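Local structure of cellulosomal scaffoldin anchoring protein C (Acetivibrio cellulolyticus, 4UYP) at residues L55-T63 / T76-I87. The protein anchors bacterial cellulosomes to the cell surface, this chain being its third cohesin domain, which binds the dockerin of the adaptor scaffoldin ScaB. Residues are numbered along the deposited sequence; the frame is centred on the assembly and turned at random.
Sequences LIENASDFT and TFEAPVDRARII
Thr-63 and Thr-76 form the hydrogen-bonded pair of an antiparallel beta hairpin in this cohesin domain, where strand 62-67 lies beside strand 72-78; beyond the strand ends, residues 55-61, which end in a 3-10 turn, and the loop 79-87 are tied together by a salt bridge. Thr-63 N donates to Thr-76 O (3.0 Å) and Thr-76 N returns a bond to Thr-63 O. The two threonines, beta-branched and suited to strands, point the same way, and a water joins both OG1 hydroxyls to Asp-61 O and Glu-78 OE1. Their face meets the partner protein: Glu-78 OE1 also makes a salt bridge with Arg-22 of the ScaB chain. On the other face, the Phe-77 ring carries Ile-87 CD1 over its centre, while Ile-56 CD1 reaches Phe-77 CD1 at 3.9 Å; Phe-93 of strand 91-100 extends this apolar layer. Where the pairing ends, Glu-78 N still donates to Asp-61 O at 2.9 Å. In Arg-85, bends at chi2 (96°) and chi3 set the guanidinium between Pro-80 and Asn-58, with its NE/NH2 edge turned to Asp-61. An aspartate suits this place because its short chain, on a 3-10 turn, holds a carboxylate nearly coplanar with that guanidinium, 10° apart. Pro-80 CG covers one guanidinium face and the Asn-58 amide stacks on the opposite one, a flat group matched to a flat group. Asn-58 is itself steadied by an Asx turn, its OD1 accepting from Ser-60 N. Side-on, Arg-85 NE meets Asp-61 OD2 and Arg-85 NH2 meets Asp-61 OD1, both at 2.8 Å, nearly straight and each on a syn lone pair.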
loop_
_atom_site.group_PDB
_atom_site.type_symbol
_atom_site.label_atom_id
_atom_site.label_comp_id
_atom_site.label_asym_id
_atom_site.label_seq_id
_atom_site.Cartn_x
_atom_site.Cartn_y
_atom_site.Cartn_z
ATOM N N LEU C 55 2.576 8.142 -23.192
ATOM C CA LEU C 55 2.237 6.773 -23.494
ATOM C C LEU C 55 0.754 6.547 -23.679
ATOM O O LEU C 55 0.351 5.509 -24.270
ATOM C CB LEU C 55 2.774 5.809 -22.433
ATOM C CG LEU C 55 4.311 5.776 -22.373
ATOM C CD1 LEU C 55 4.700 4.755 -21.315
ATOM C CD2 LEU C 55 4.954 5.386 -23.721
ATOM N N ILE C 56 -0.114 7.459 -23.182
ATOM C CA ILE C 56 -1.550 7.337 -23.371
ATOM C C ILE C 56 -1.968 8.102 -24.597
ATOM O O ILE C 56 -1.937 9.322 -24.655
ATOM C CB ILE C 56 -2.290 7.925 -22.112
ATOM C CG1 ILE C 56 -1.787 7.250 -20.799
ATOM C CG2 ILE C 56 -3.790 7.783 -22.296
ATOM C CD1 ILE C 56 -1.862 5.732 -20.798
ATOM N N GLU C 57 -2.373 7.312 -25.575
ATOM C CA GLU C 57 -2.765 7.899 -26.868
ATOM C C GLU C 57 -4.252 8.264 -26.903
ATOM O O GLU C 57 -4.621 9.156 -27.730
ATOM C CB GLU C 57 -2.423 7.001 -28.082
ATOM C CG GLU C 57 -1.052 6.302 -28.173
ATOM C CD GLU C 57 -1.165 4.826 -28.784
ATOM O OE1 GLU C 57 -1.639 4.766 -29.962
ATOM O OE2 GLU C 57 -0.917 3.714 -28.126
ATOM N N ASN C 58 -5.126 7.712 -26.050
ATOM C CA ASN C 58 -6.523 8.009 -26.055
ATOM C C ASN C 58 -7.011 7.896 -24.641
ATOM O O ASN C 58 -6.855 6.865 -24.009
ATOM C CB ASN C 58 -7.260 6.997 -26.975
ATOM C CG ASN C 58 -8.718 7.263 -27.132
ATOM O OD1 ASN C 58 -9.471 7.614 -26.200
ATOM N ND2 ASN C 58 -9.194 7.111 -28.397
ATOM N N ALA C 59 -7.618 8.984 -24.154
ATOM C CA ALA C 59 -8.099 8.998 -22.772
ATOM C C ALA C 59 -9.064 7.915 -22.405
ATOM O O ALA C 59 -9.214 7.614 -21.217
ATOM C CB ALA C 59 -8.716 10.414 -22.464
ATOM N N SER C 60 -9.817 7.358 -23.368
ATOM C CA SER C 60 -10.742 6.301 -23.074
ATOM C C SER C 60 -10.069 5.136 -22.407
ATOM O O SER C 60 -10.718 4.383 -21.638
ATOM C CB SER C 60 -11.438 5.781 -24.318
ATOM O OG SER C 60 -12.336 6.758 -24.835
ATOM N N ASP C 61 -8.771 4.999 -22.641
ATOM C CA ASP C 61 -8.073 3.789 -22.166
ATOM C C ASP C 61 -7.524 3.959 -20.751
ATOM O O ASP C 61 -7.015 2.984 -20.133
ATOM C CB ASP C 61 -6.897 3.460 -23.106
ATOM C CG ASP C 61 -7.329 3.350 -24.579
ATOM O OD1 ASP C 61 -8.488 3.025 -24.810
ATOM O OD2 ASP C 61 -6.436 3.543 -25.395
ATOM N N PHE C 62 -7.551 5.154 -20.194
ATOM C CA PHE C 62 -6.827 5.508 -18.950
ATOM C C PHE C 62 -7.771 6.079 -17.912
ATOM O O PHE C 62 -8.605 6.886 -18.184
ATOM C CB PHE C 62 -5.814 6.615 -19.335
ATOM C CG PHE C 62 -4.938 7.102 -18.193
ATOM C CD1 PHE C 62 -3.859 6.321 -17.734
ATOM C CD2 PHE C 62 -5.144 8.382 -17.685
ATOM C CE1 PHE C 62 -3.039 6.799 -16.759
ATOM C CE2 PHE C 62 -4.310 8.862 -16.712
ATOM C CZ PHE C 62 -3.253 8.098 -16.232
ATOM N N THR C 63 -7.700 5.497 -16.715
ATOM C CA THR C 63 -8.588 5.862 -15.617
ATOM C C THR C 63 -7.761 6.117 -14.384
ATOM O O THR C 63 -6.774 5.380 -14.112
ATOM C CB THR C 63 -9.587 4.742 -15.255
ATOM O OG1 THR C 63 -10.193 4.333 -16.511
ATOM C CG2 THR C 63 -10.679 5.297 -14.370
ATOM N N THR C 76 -5.204 3.101 -14.058
ATOM C CA THR C 76 -5.327 1.878 -14.910
ATOM C C THR C 76 -5.214 2.238 -16.358
ATOM O O THR C 76 -5.595 3.326 -16.810
ATOM C CB THR C 76 -6.649 1.100 -14.747
ATOM O OG1 THR C 76 -7.800 1.944 -15.000
ATOM C CG2 THR C 76 -6.748 0.614 -13.280
ATOM N N PHE C 77 -4.670 1.274 -17.117
ATOM C CA PHE C 77 -4.688 1.311 -18.597
ATOM C C PHE C 77 -5.335 0.045 -19.094
ATOM O O PHE C 77 -5.056 -1.067 -18.590
ATOM C CB PHE C 77 -3.263 1.357 -19.133
ATOM C CG PHE C 77 -3.177 1.258 -20.641
ATOM C CD1 PHE C 77 -3.569 2.322 -21.462
ATOM C CD2 PHE C 77 -2.756 0.083 -21.232
ATOM C CE1 PHE C 77 -3.495 2.244 -22.848
ATOM C CE2 PHE C 77 -2.690 -0.019 -22.628
ATOM C CZ PHE C 77 -3.055 1.041 -23.427
ATOM N N GLU C 78 -6.300 0.202 -20.013
ATOM C CA GLU C 78 -6.950 -0.950 -20.677
ATOM C C GLU C 78 -6.890 -0.651 -22.169
ATOM O O GLU C 78 -7.630 0.281 -22.614
ATOM C CB GLU C 78 -8.350 -1.100 -20.196
ATOM C CG GLU C 78 -8.524 -1.361 -18.661
ATOM C CD GLU C 78 -9.917 -0.873 -18.142
ATOM O OE1 GLU C 78 -10.259 0.338 -18.308
ATOM O OE2 GLU C 78 -10.554 -1.830 -17.597
ATOM N N ALA C 79 -6.057 -1.330 -22.929
ATOM C CA ALA C 79 -6.098 -1.140 -24.369
ATOM C C ALA C 79 -7.445 -1.536 -24.920
ATOM O O ALA C 79 -8.137 -2.354 -24.340
ATOM C CB ALA C 79 -5.052 -2.007 -24.984
ATOM N N PRO C 80 -7.829 -0.901 -26.007
ATOM C CA PRO C 80 -9.074 -1.373 -26.644
ATOM C C PRO C 80 -8.925 -2.816 -27.156
ATOM O O PRO C 80 -7.794 -3.306 -27.343
ATOM C CB PRO C 80 -9.223 -0.337 -27.815
ATOM C CG PRO C 80 -7.787 0.027 -28.158
ATOM C CD PRO C 80 -7.159 0.167 -26.754
ATOM N N VAL C 81 -10.100 -3.379 -27.452
ATOM C CA VAL C 81 -10.121 -4.835 -27.744
ATOM C C VAL C 81 -9.406 -5.213 -28.999
ATOM O O VAL C 81 -8.938 -6.360 -29.138
ATOM C CB VAL C 81 -11.513 -5.450 -27.828
ATOM C CG1 VAL C 81 -11.413 -6.981 -27.690
ATOM C CG2 VAL C 81 -12.354 -4.962 -26.725
ATOM N N ASP C 82 -9.254 -4.273 -29.936
ATOM C CA ASP C 82 -8.450 -4.445 -31.133
ATOM C C ASP C 82 -7.025 -4.097 -31.049
ATOM O O ASP C 82 -6.294 -4.055 -32.047
ATOM C CB ASP C 82 -9.130 -3.737 -32.336
ATOM C CG ASP C 82 -9.291 -2.207 -32.135
ATOM O OD1 ASP C 82 -8.901 -1.704 -30.997
ATOM O OD2 ASP C 82 -9.744 -1.463 -33.054
ATOM N N ARG C 83 -6.526 -3.781 -29.810
ATOM C CA ARG C 83 -5.219 -3.302 -29.654
ATOM C C ARG C 83 -4.886 -2.083 -30.570
ATOM O O ARG C 83 -3.663 -1.822 -30.810
ATOM C CB ARG C 83 -4.196 -4.410 -29.842
ATOM C CG ARG C 83 -4.290 -5.582 -29.001
ATOM C CD ARG C 83 -2.793 -6.015 -29.161
ATOM N NE ARG C 83 -2.588 -6.928 -28.193
ATOM C CZ ARG C 83 -1.882 -7.120 -27.089
ATOM N NH1 ARG C 83 -2.612 -7.913 -26.310
ATOM N NH2 ARG C 83 -0.600 -6.867 -26.721
ATOM N N ALA C 84 -5.872 -1.254 -30.908
ATOM C CA ALA C 84 -5.641 -0.025 -31.748
ATOM C C ALA C 84 -4.734 0.958 -31.015
ATOM O O ALA C 84 -4.035 1.788 -31.636
ATOM C CB ALA C 84 -6.938 0.662 -32.197
ATOM N N ARG C 85 -4.709 0.858 -29.684
ATOM C CA ARG C 85 -3.743 1.641 -28.883
ATOM C C ARG C 85 -3.167 0.540 -28.014
ATOM O O ARG C 85 -3.892 -0.402 -27.647
ATOM C CB ARG C 85 -4.423 2.699 -27.948
ATOM C CG ARG C 85 -4.808 4.022 -28.600
ATOM C CD ARG C 85 -6.185 4.135 -29.051
ATOM N NE ARG C 85 -7.200 3.789 -28.082
ATOM C CZ ARG C 85 -8.486 3.617 -28.365
ATOM N NH1 ARG C 85 -8.938 3.729 -29.697
ATOM N NH2 ARG C 85 -9.373 3.372 -27.427
ATOM N N ILE C 86 -1.905 0.642 -27.714
ATOM C CA ILE C 86 -1.256 -0.401 -26.886
ATOM C C ILE C 86 -0.062 0.326 -26.310
ATOM O O ILE C 86 0.377 1.344 -26.939
ATOM C CB ILE C 86 -0.822 -1.634 -27.732
ATOM C CG1 ILE C 86 -0.560 -2.774 -26.817
ATOM C CG2 ILE C 86 0.295 -1.182 -28.673
ATOM C CD1 ILE C 86 -1.785 -3.447 -26.380
ATOM N N ILE C 87 0.476 -0.075 -25.136
ATOM C CA ILE C 87 1.722 0.560 -24.667
ATOM C C ILE C 87 2.852 -0.396 -25.066
ATOM O O ILE C 87 2.915 -1.529 -24.528
ATOM C CB ILE C 87 1.643 0.824 -23.182
ATOM C CG1 ILE C 87 0.635 1.940 -22.876
ATOM C CG2 ILE C 87 3.047 1.287 -22.650
ATOM C CD1 ILE C 87 0.444 2.158 -21.397
HETATM O O HOH W 1 -11.177 1.779 -20.478
HETATM O O HOH W 2 -8.539 2.325 -17.690
HETATM O O HOH W 3 -10.052 1.040 -23.709
#